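Local coordinates for protein AmbC (Sorangium cellulosum, PDB 5O15) that catalyses, as a bifunctional dehydratase-cyclase domain with a double hotdog fold, probably both dehydration of a polyketide intermediate and its closure to an oxygen heterocycle during ambruticin biosynthesis, at residues A[184-188]-A[189-193]; A[164-167]-A[168-171]; A[207-210]-A[211-215]; A[57-60]-A[61-65]; A[90-94]-A[95-99]. One frame throughout, in Å; residues are numbered along the deposited sequence. Where two conformers were deposited one is given.

Interaction 1 (A[184-188]-A[189-193]); sequences WRVGR and SIYAD
The guanidinium of Arg185 carries Ile190 CD1 over the centre of one face, that methyl lying 3.5 Å from Arg185 CZ in the conformer of Ile190 described, one of two. At its edge, in the plane of the group, sits the carbonyl oxygen of Gly187, gripped by two nitrogens at once: Arg185 NE at 3.3 Å and Arg185 NH2 at 3.2 Å. These two in-plane bonds hold the orientation of the group, while the isoleucine methyl only covers a face. The side chain gets there because CG stands between backbone N and carbonyl carbon (chi1 73°) and the chain folds back at chi3 (-51°), curling over the turn. The Trp184 indole, by contrast, receives Asp193 OD2 at its rim, 3.7 Å from Trp184 CH2, with ring and carboxylate planes 88° apart; this oxygen is also hydrogen-bonded by the indole NH of Trp152, while OD1 is in a salt bridge with Arg256. Tyr191 meets a methyl of Val186 obliquely, CE2 to CG2 at 4.0 Å.

All of this decorates a two-residue beta hairpin joining strands 180-186 and 189-195, closed by a type II' turn from Val186 to Ser189 with Gly187 at positive phi. Trp184 and Tyr191 form a hydrogen-bonded pair, as do Val186 and Ser189, where Val186 N reaches Ser189 O at 2.9 Å; Arg185 and Ile190 between them are a non-hydrogen-bonded pair, their side chains on the opposite face of the hairpin from Trp184 and Tyr191. There both rest against Ala224 of helix 211-225, whereas Tyr191 OH bonds to Arg258 of strand 254-261.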
# COMPACT_ATOMS: atom_id res chain seq x y z
N TRP A 184 -0.20 0.93 19.84
CA TRP A 184 -0.32 0.07 21.00
C TRP A 184 -0.63 -1.33 20.51
O TRP A 184 -1.03 -1.53 19.36
CB TRP A 184 -1.49 0.49 21.89
CG TRP A 184 -1.45 1.90 22.37
CD1 TRP A 184 -1.02 2.32 23.59
CD2 TRP A 184 -1.88 3.09 21.67
NE1 TRP A 184 -1.16 3.68 23.70
CE2 TRP A 184 -1.67 4.18 22.53
CE3 TRP A 184 -2.43 3.32 20.40
CZ2 TRP A 184 -2.00 5.48 22.18
CZ3 TRP A 184 -2.76 4.63 20.04
CH2 TRP A 184 -2.54 5.69 20.94
N ARG A 185 -0.52 -2.31 21.39
CA ARG A 185 -0.88 -3.66 21.06
C ARG A 185 -1.72 -4.31 22.14
O ARG A 185 -1.53 -4.06 23.34
CB ARG A 185 0.34 -4.48 20.76
CG ARG A 185 1.20 -4.87 21.88
CD ARG A 185 2.43 -5.57 21.28
NE ARG A 185 2.00 -6.63 20.37
CZ ARG A 185 2.63 -7.02 19.26
NH1 ARG A 185 3.77 -6.44 18.87
NH2 ARG A 185 2.11 -7.99 18.53
N VAL A 186 -2.68 -5.10 21.69
CA VAL A 186 -3.42 -6.03 22.54
C VAL A 186 -3.20 -7.38 21.88
O VAL A 186 -3.82 -7.69 20.85
CB VAL A 186 -4.92 -5.71 22.64
CG1 VAL A 186 -5.59 -6.64 23.63
CG2 VAL A 186 -5.15 -4.27 23.03
N GLY A 187 -2.26 -8.16 22.41
CA GLY A 187 -2.02 -9.47 21.82
C GLY A 187 -1.56 -9.32 20.38
O GLY A 187 -0.62 -8.57 20.08
N ARG A 188 -2.24 -10.01 19.45
CA ARG A 188 -1.91 -10.00 18.03
C ARG A 188 -2.41 -8.77 17.30
O ARG A 188 -2.17 -8.65 16.10
CB ARG A 188 -2.52 -11.22 17.32
CG ARG A 188 -2.07 -12.56 17.86
CD ARG A 188 -2.58 -13.73 17.01
NE ARG A 188 -4.04 -13.83 17.01
CZ ARG A 188 -4.83 -13.60 15.96
NH1 ARG A 188 -4.33 -13.26 14.78
NH2 ARG A 188 -6.15 -13.73 16.09
N SER A 189 -3.15 -7.89 17.96
CA SER A 189 -3.69 -6.70 17.31
C SER A 189 -2.87 -5.48 17.64
O SER A 189 -2.65 -5.17 18.82
CB SER A 189 -5.13 -6.47 17.76
OG SER A 189 -5.95 -7.53 17.28
N ILE A 190 -2.44 -4.77 16.61
CA ILE A 190 -1.80 -3.47 16.73
C ILE A 190 -2.83 -2.41 16.40
O ILE A 190 -3.50 -2.48 15.36
CB ILE A 190 -0.58 -3.37 15.80
CG1 ILE A 190 0.42 -4.48 16.12
CG2 ILE A 190 0.04 -2.00 15.91
CD1 ILE A 190 1.04 -4.40 17.47
N TYR A 191 -2.96 -1.42 17.28
CA TYR A 191 -3.85 -0.30 17.11
C TYR A 191 -3.00 0.94 16.91
O TYR A 191 -2.03 1.15 17.65
CB TYR A 191 -4.76 -0.13 18.34
CG TYR A 191 -5.71 -1.29 18.47
CD1 TYR A 191 -6.84 -1.32 17.69
CD2 TYR A 191 -5.47 -2.38 19.30
CE1 TYR A 191 -7.73 -2.37 17.74
CE2 TYR A 191 -6.35 -3.46 19.35
CZ TYR A 191 -7.48 -3.44 18.57
OH TYR A 191 -8.39 -4.49 18.57
N ALA A 192 -3.32 1.78 15.94
CA ALA A 192 -2.47 2.93 15.66
C ALA A 192 -3.26 4.12 15.17
O ALA A 192 -4.28 3.98 14.49
CB ALA A 192 -1.36 2.56 14.66
N ASP A 193 -2.73 5.31 15.49
CA ASP A 193 -3.13 6.56 14.86
C ASP A 193 -2.17 6.85 13.72
O ASP A 193 -0.96 6.94 13.94
CB ASP A 193 -3.10 7.70 15.88
CG ASP A 193 -4.16 7.57 16.92
OD1 ASP A 193 -5.35 7.50 16.57
OD2 ASP A 193 -3.87 7.59 18.12

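Interaction 2 (A[164-167]-A[168-171]); sequences RWVE and ALDA
Asp170 turns back over Trp165 and meets it with two different parts of one short side chain. Its CB sits on a face of the indole, 3.6 Å from the centroid of the six-membered ring and 13° off the normal, a CH-pi contact. Beyond it the carboxylate reaches the main chain: Asp170 OD2 accepts with its anti lone pair from Val166 N at 2.9 Å, nearly straight at 169°. This is the close-packed part of the contact. Val166, the N-cap residue of helix 167-170, also offers its carbonyl oxygen to Asp170 N at 2.8 Å, and to Leu169 N from above the carbonyl plane, so loop and first turn are clasped in both directions.

On the solvent side Trp165 and Glu167 are exposed, and a bent Glu167 chain (chi2 79°) brings OE1 to Trp165 NE1 for a hydrogen bond of 2.8 Å, in the plane of the indole. Looser is the apolar touch of Ala171, whose CB comes only to 4.3 Å from Trp165 CZ2. Inward, Val166 and Leu169 lean on Arg223 of helix 211-225.

Asp170 OD1 forms a salt bridge with Arg223, which would be expected to stabilise the negative charge of a carboxylate whose other oxygen already holds a backbone NH.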
# COMPACT_ATOMS: atom_id res chain seq x y z
N ARG A 164 10.99 4.76 18.92
CA ARG A 164 12.14 3.90 19.10
C ARG A 164 12.76 3.61 17.74
O ARG A 164 12.05 3.30 16.76
CB ARG A 164 11.74 2.64 19.82
CG ARG A 164 12.90 1.76 20.18
CD ARG A 164 12.40 0.59 20.96
NE ARG A 164 13.42 -0.12 21.75
CZ ARG A 164 14.10 -1.16 21.28
NH1 ARG A 164 13.88 -1.56 20.04
NH2 ARG A 164 14.91 -1.83 22.07
N TRP A 165 14.07 3.67 17.67
CA TRP A 165 14.78 3.52 16.41
C TRP A 165 14.63 2.10 15.90
O TRP A 165 14.82 1.12 16.62
CB TRP A 165 16.25 3.83 16.69
CG TRP A 165 17.12 3.71 15.48
CD1 TRP A 165 17.80 2.60 15.08
CD2 TRP A 165 17.48 4.76 14.59
NE1 TRP A 165 18.54 2.90 13.96
CE2 TRP A 165 18.38 4.22 13.65
CE3 TRP A 165 17.17 6.12 14.51
CZ2 TRP A 165 18.95 4.97 12.64
CZ3 TRP A 165 17.74 6.88 13.51
CH2 TRP A 165 18.63 6.30 12.58
N VAL A 166 14.29 2.00 14.62
CA VAL A 166 14.27 0.74 13.86
C VAL A 166 15.17 1.00 12.67
O VAL A 166 14.82 1.78 11.79
CB VAL A 166 12.84 0.39 13.41
CG1 VAL A 166 12.86 -0.85 12.52
CG2 VAL A 166 11.95 0.13 14.59
N GLU A 167 16.34 0.37 12.64
CA GLU A 167 17.33 0.72 11.62
C GLU A 167 16.75 0.65 10.22
O GLU A 167 16.96 1.55 9.41
CB GLU A 167 18.53 -0.20 11.75
CG GLU A 167 19.68 0.11 10.81
CD GLU A 167 20.57 1.26 11.23
OE1 GLU A 167 20.53 1.69 12.40
OE2 GLU A 167 21.33 1.73 10.37
N ALA A 168 16.02 -0.43 9.91
CA ALA A 168 15.54 -0.65 8.54
C ALA A 168 14.60 0.44 8.07
O ALA A 168 14.44 0.61 6.85
CB ALA A 168 14.90 -2.04 8.43
N LEU A 169 13.93 1.16 8.98
CA LEU A 169 13.10 2.30 8.62
C LEU A 169 13.88 3.60 8.79
O LEU A 169 14.06 4.38 7.86
CB LEU A 169 11.83 2.34 9.45
CG LEU A 169 10.87 1.18 9.21
CD1 LEU A 169 9.71 1.29 10.14
CD2 LEU A 169 10.36 1.16 7.75
N ASP A 170 14.34 3.86 10.02
CA ASP A 170 14.83 5.17 10.42
C ASP A 170 16.14 5.53 9.75
O ASP A 170 16.45 6.72 9.64
CB ASP A 170 14.91 5.24 11.96
CG ASP A 170 13.55 5.23 12.56
OD1 ASP A 170 12.71 6.03 12.12
OD2 ASP A 170 13.26 4.40 13.45
N ALA A 171 16.96 4.57 9.35
CA ALA A 171 18.18 4.92 8.63
C ALA A 171 17.92 5.45 7.24
O ALA A 171 18.82 6.02 6.63
CB ALA A 171 19.12 3.73 8.56

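Interaction 3 (A[207-210]-A[211-215]); sequences FGLH and PALLD
Two kinds of hydrogen bond join His210 to the first turn of helix 211-225. The first is a side-chain cap: Ala212 N donates to His210 ND1 at 3.0 Å, arriving at the imidazole edge within 2° of the ring plane. ND1 is thus the acceptor in this bond, and the grip sets the orientation of the ring. CG lies anti to the backbone N of His210 (chi1 -166°), which carries the ring forward over the N-terminal end of the helix. The second kind is main-chain: His210 O accepts from Leu214 N at 3.2 Å and from Leu213 N at 2.9 Å, the latter approaching from above the carbonyl plane.

His210 is thus the N-cap of a helix that the sequence starts with a proline, a residue suited to the first turn because it has no amide hydrogen to leave unpaired. In the double hotdog fold a long central helix is cradled by each hotdog's curved sheet; 211-225 is one of the two here, packed beside 61-75.

Apolar contacts accompany the cap. One is CH-pi: Pro211 CD stands over a face of the Phe207 ring, 4.2 Å from its centroid and 23° off the normal. Leu209 supplies the others, its two methyls dividing between two partners: CD1 touches Leu213 CD2 at 4.0 Å, and CD2 touches Leu214 CB at 3.9 Å, in each case with the side chains crossing at about a right angle. Glu66 of helix 61-75 holds the loop, its two carboxylate oxygens accepting from Gly208 N and Leu209 N.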
# COMPACT_ATOMS: atom_id res chain seq x y z
N PHE A 207 -6.36 11.11 -3.90
CA PHE A 207 -6.16 9.68 -4.04
C PHE A 207 -7.37 8.93 -3.48
O PHE A 207 -8.12 9.46 -2.67
CB PHE A 207 -4.89 9.24 -3.28
CG PHE A 207 -3.60 9.71 -3.91
CD1 PHE A 207 -3.00 8.96 -4.91
CD2 PHE A 207 -3.01 10.89 -3.54
CE1 PHE A 207 -1.83 9.38 -5.49
CE2 PHE A 207 -1.84 11.32 -4.15
CZ PHE A 207 -1.25 10.55 -5.11
N GLY A 208 -7.52 7.68 -3.91
CA GLY A 208 -8.47 6.82 -3.25
C GLY A 208 -8.03 6.56 -1.81
O GLY A 208 -8.76 6.87 -0.86
N LEU A 209 -6.84 6.00 -1.66
CA LEU A 209 -6.18 5.88 -0.38
C LEU A 209 -4.71 6.22 -0.60
O LEU A 209 -3.98 5.47 -1.25
CB LEU A 209 -6.37 4.50 0.20
CG LEU A 209 -5.73 4.28 1.57
CD1 LEU A 209 -6.18 5.31 2.61
CD2 LEU A 209 -6.03 2.89 2.06
N HIS A 210 -4.30 7.39 -0.10
CA HIS A 210 -2.96 7.85 -0.36
C HIS A 210 -1.98 6.73 -0.01
O HIS A 210 -2.01 6.20 1.12
CB HIS A 210 -2.66 9.07 0.51
CG HIS A 210 -1.45 9.82 0.11
ND1 HIS A 210 -0.18 9.29 0.21
CD2 HIS A 210 -1.30 11.08 -0.39
CE1 HIS A 210 0.71 10.20 -0.17
NE2 HIS A 210 0.05 11.30 -0.53
N PRO A 211 -1.06 6.38 -0.90
CA PRO A 211 -0.15 5.27 -0.61
C PRO A 211 0.69 5.44 0.63
O PRO A 211 1.04 4.44 1.28
CB PRO A 211 0.70 5.20 -1.89
CG PRO A 211 -0.22 5.68 -2.95
CD PRO A 211 -1.02 6.79 -2.31
N ALA A 212 1.04 6.68 0.99
CA ALA A 212 1.82 6.86 2.21
C ALA A 212 0.98 6.64 3.47
O ALA A 212 1.53 6.29 4.51
CB ALA A 212 2.46 8.25 2.24
N LEU A 213 -0.33 6.78 3.37
CA LEU A 213 -1.21 6.54 4.50
C LEU A 213 -1.44 5.05 4.70
O LEU A 213 -1.32 4.54 5.82
CB LEU A 213 -2.50 7.34 4.31
CG LEU A 213 -3.50 7.32 5.44
CD1 LEU A 213 -2.89 7.84 6.75
CD2 LEU A 213 -4.67 8.14 5.07
N LEU A 214 -1.68 4.29 3.61
CA LEU A 214 -1.74 2.85 3.78
C LEU A 214 -0.38 2.30 4.22
O LEU A 214 -0.31 1.41 5.07
CB LEU A 214 -2.23 2.18 2.49
CG LEU A 214 -2.33 0.65 2.58
CD1 LEU A 214 -3.31 0.23 3.69
CD2 LEU A 214 -2.79 0.05 1.23
N ASP A 215 0.72 2.86 3.71
CA ASP A 215 2.03 2.41 4.14
C ASP A 215 2.26 2.64 5.64
O ASP A 215 2.98 1.86 6.28
CB ASP A 215 3.13 3.07 3.34
CG ASP A 215 4.46 2.42 3.58
OD1 ASP A 215 4.70 1.34 3.01
OD2 ASP A 215 5.29 2.98 4.34

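Interaction 4 (A[57-60]-A[61-65]); sequences VILP and GTAFV
Leu59 reaches forward from the loop to the helix that follows, and Ala63 receives it. Its CB already points toward the first turn, and a CG anti to the backbone N (chi1 -166°) carries the chain on to the alanine. There CG lies 3.6 Å from Ala63 CB. Of the two methyls, CD1 stays at 4.1 Å from that same Ala63 CB, whereas CD2 presses in to 3.5 Å, tighter than usual van der Waals contact. CD2 also reaches past the alanine to Phe64 CE1 at 4.1 Å, the two side chains crossing at a slant.

Pro60 meets the next residues of the turn. Its CB meets Thr62 OG1 at 3.5 Å, an oxygen whose polar partner is the carbonyl of Pro211. The carbonyl of Pro60 itself accepts from Ala63 N at 2.8 Å, the donor standing 51° above the carbonyl plane, and so ties the loop end to the helix by its backbone.

The contact is buried near the middle of the domain. Helix 211-225 lies against it through Pro211 on Ala63 and Leu214 on Thr62, Trp242 of strand 236-247 covers Thr62 and Val65, and the Phe64 ring meets His131 of strand 129-137 with nearly parallel planes.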
# COMPACT_ATOMS: atom_id res chain seq x y z
N VAL A 57 15.62 3.38 -3.93
CA VAL A 57 14.45 4.25 -3.99
C VAL A 57 13.44 3.60 -4.92
O VAL A 57 13.66 3.52 -6.14
CB VAL A 57 14.84 5.65 -4.49
CG1 VAL A 57 13.64 6.55 -4.38
CG2 VAL A 57 16.05 6.20 -3.71
N ILE A 58 12.34 3.12 -4.37
CA ILE A 58 11.32 2.42 -5.14
C ILE A 58 9.95 2.92 -4.73
O ILE A 58 9.73 3.35 -3.59
CB ILE A 58 11.38 0.89 -4.98
CG1 ILE A 58 11.22 0.47 -3.51
CG2 ILE A 58 12.63 0.35 -5.65
CD1 ILE A 58 11.20 -1.04 -3.32
N LEU A 59 9.00 2.86 -5.65
CA LEU A 59 7.64 3.23 -5.33
C LEU A 59 7.12 2.30 -4.23
O LEU A 59 7.39 1.11 -4.27
CB LEU A 59 6.78 3.12 -6.60
CG LEU A 59 5.40 3.78 -6.55
CD1 LEU A 59 5.46 5.32 -6.47
CD2 LEU A 59 4.56 3.33 -7.70
N PRO A 60 6.41 2.80 -3.22
CA PRO A 60 5.82 1.87 -2.25
C PRO A 60 4.84 0.92 -2.91
O PRO A 60 4.06 1.32 -3.77
CB PRO A 60 5.10 2.79 -1.25
CG PRO A 60 4.84 4.02 -2.00
CD PRO A 60 6.01 4.19 -2.95
N GLY A 61 4.85 -0.35 -2.48
CA GLY A 61 3.88 -1.31 -3.00
C GLY A 61 2.43 -0.92 -2.76
O GLY A 61 1.54 -1.32 -3.53
N THR A 62 2.18 -0.10 -1.72
CA THR A 62 0.83 0.43 -1.53
C THR A 62 0.39 1.32 -2.67
O THR A 62 -0.82 1.52 -2.84
CB THR A 62 0.74 1.21 -0.22
OG1 THR A 62 1.74 2.23 -0.26
CG2 THR A 62 0.94 0.33 1.00
N ALA A 63 1.32 1.84 -3.47
CA ALA A 63 0.91 2.57 -4.66
C ALA A 63 0.31 1.64 -5.72
O ALA A 63 -0.59 2.05 -6.46
CB ALA A 63 2.08 3.31 -5.27
N PHE A 64 0.77 0.38 -5.79
CA PHE A 64 0.16 -0.58 -6.71
C PHE A 64 -1.24 -0.93 -6.23
O PHE A 64 -2.14 -1.09 -7.04
CB PHE A 64 1.02 -1.83 -6.85
CG PHE A 64 2.40 -1.57 -7.33
CD1 PHE A 64 2.65 -0.80 -8.44
CD2 PHE A 64 3.47 -2.08 -6.62
CE1 PHE A 64 3.99 -0.58 -8.85
CE2 PHE A 64 4.77 -1.88 -7.03
CZ PHE A 64 5.03 -1.10 -8.09
N VAL A 65 -1.43 -1.00 -4.91
CA VAL A 65 -2.77 -1.19 -4.37
C VAL A 65 -3.68 -0.04 -4.76
O VAL A 65 -4.82 -0.25 -5.20
CB VAL A 65 -2.71 -1.41 -2.85
CG1 VAL A 65 -4.09 -1.52 -2.28
CG2 VAL A 65 -1.88 -2.65 -2.51

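Interaction 5 (A[90-94]-A[95-99]); sequences ALPAR and GAVTL
Pro92 O and Gly95 O, carbonyl oxygens from the two sides of this turn, both hydrogen-bond to Thr42 OG1, a hydroxyl with one proton to share between them. Pro92 folds its ring against the backbone of Gly95: CG lies 3.6 Å from Gly95 C and 3.8 Å from Ala96 N, while CB is 4.1 Å from Gly95 CA. The pyrrolidine thus packs on a peptide unit, with no side chain on Gly95 to hold it off. Farther along, Pro92 CD touches a branch of Val97, CG1, at 4.3 Å, a lighter apolar contact. Gly95 is in a strongly extended conformation (phi -166°, psi -158°), in line with the strand it leads into.

Arg94 faces outward at the bend. Its CG stands anti to the backbone N (chi1 179°), carrying the chain off the turn; only its first carbons come near the next residue, CB being 3.7 Å from Gly95 N.

The turn delivers the chain from the loop after strand 79-85 into strand 96-103, which pairs with 34-41 and 112-120. Since the two segments give each other van der Waals packing alone, the polar hold on the turn depends largely on Thr42, whose backbone also bonds to Gly95.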
# COMPACT_ATOMS: atom_id res chain seq x y z
N ALA A 90 11.57 1.29 -9.77
CA ALA A 90 12.66 2.18 -9.41
C ALA A 90 12.28 3.59 -9.81
O ALA A 90 11.77 3.82 -10.91
CB ALA A 90 13.93 1.75 -10.14
N LEU A 91 12.51 4.53 -8.94
CA LEU A 91 12.03 5.88 -9.18
C LEU A 91 13.15 6.78 -9.66
O LEU A 91 14.22 6.80 -9.04
CB LEU A 91 11.45 6.47 -7.90
CG LEU A 91 10.12 5.86 -7.45
CD1 LEU A 91 9.82 6.24 -6.01
CD2 LEU A 91 8.98 6.29 -8.38
N PRO A 92 12.93 7.58 -10.69
CA PRO A 92 13.96 8.54 -11.11
C PRO A 92 14.04 9.69 -10.13
O PRO A 92 13.03 10.07 -9.53
CB PRO A 92 13.44 9.03 -12.46
CG PRO A 92 11.96 8.98 -12.29
CD PRO A 92 11.68 7.76 -11.44
N ALA A 93 15.24 10.24 -9.98
CA ALA A 93 15.44 11.31 -9.00
C ALA A 93 14.71 12.58 -9.41
O ALA A 93 14.26 13.33 -8.54
CB ALA A 93 16.93 11.59 -8.81
N ARG A 94 14.58 12.83 -10.71
CA ARG A 94 13.90 14.01 -11.22
C ARG A 94 13.37 13.71 -12.61
O ARG A 94 13.91 14.16 -13.62
CB ARG A 94 14.87 15.21 -11.24
CG ARG A 94 14.25 16.50 -11.77
CD ARG A 94 15.13 17.72 -11.54
NE ARG A 94 15.34 17.96 -10.11
CZ ARG A 94 14.52 18.66 -9.33
NH1 ARG A 94 13.41 19.20 -9.82
NH2 ARG A 94 14.82 18.81 -8.04
N GLY A 95 12.31 12.92 -12.67
CA GLY A 95 11.77 12.52 -13.95
C GLY A 95 10.40 11.93 -13.76
O GLY A 95 9.72 12.19 -12.77
N ALA A 96 9.98 11.13 -14.74
CA ALA A 96 8.64 10.57 -14.71
C ALA A 96 8.63 9.20 -15.35
O ALA A 96 9.49 8.87 -16.17
CB ALA A 96 7.65 11.50 -15.41
N VAL A 97 7.65 8.40 -14.94
CA VAL A 97 7.37 7.14 -15.59
C VAL A 97 5.94 7.19 -16.12
O VAL A 97 5.06 7.83 -15.55
CB VAL A 97 7.57 5.91 -14.68
CG1 VAL A 97 9.00 5.81 -14.20
CG2 VAL A 97 6.63 5.97 -13.52
N THR A 98 5.74 6.52 -17.22
CA THR A 98 4.41 6.31 -17.75
C THR A 98 3.86 5.04 -17.12
O THR A 98 4.59 4.07 -16.92
CB THR A 98 4.47 6.17 -19.29
OG1 THR A 98 5.07 7.33 -19.85
CG2 THR A 98 3.11 6.07 -19.88
N LEU A 99 2.57 5.06 -16.83
CA LEU A 99 1.88 3.95 -16.21
C LEU A 99 0.83 3.38 -17.14
O LEU A 99 0.24 4.10 -17.97
CB LEU A 99 1.14 4.43 -14.96
CG LEU A 99 2.00 5.05 -13.86
CD1 LEU A 99 1.11 5.53 -12.72
CD2 LEU A 99 2.96 4.03 -13.36

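How the interactions relate
From the N terminus, interaction 4 comes first, closing the loop into helix 61-75; interaction 5 follows, turning the chain into strand 96-103, and the two touch where Val57 O and Leu91 N probably form a hydrogen bond. Both lie in the first hotdog. In the second, interaction 2 opens helix 167-170, interaction 1 closes the hairpin of 180-186 and 189-195, and interaction 3 starts helix 211-225. All five are local and run in series, none nesting or crossing. Interactions 3 and 4 join the halves, for the starts of the two central helices meet there. Interactions 1 and 5 lie far apart, centres about 36 Å from each other, across the chain's centre.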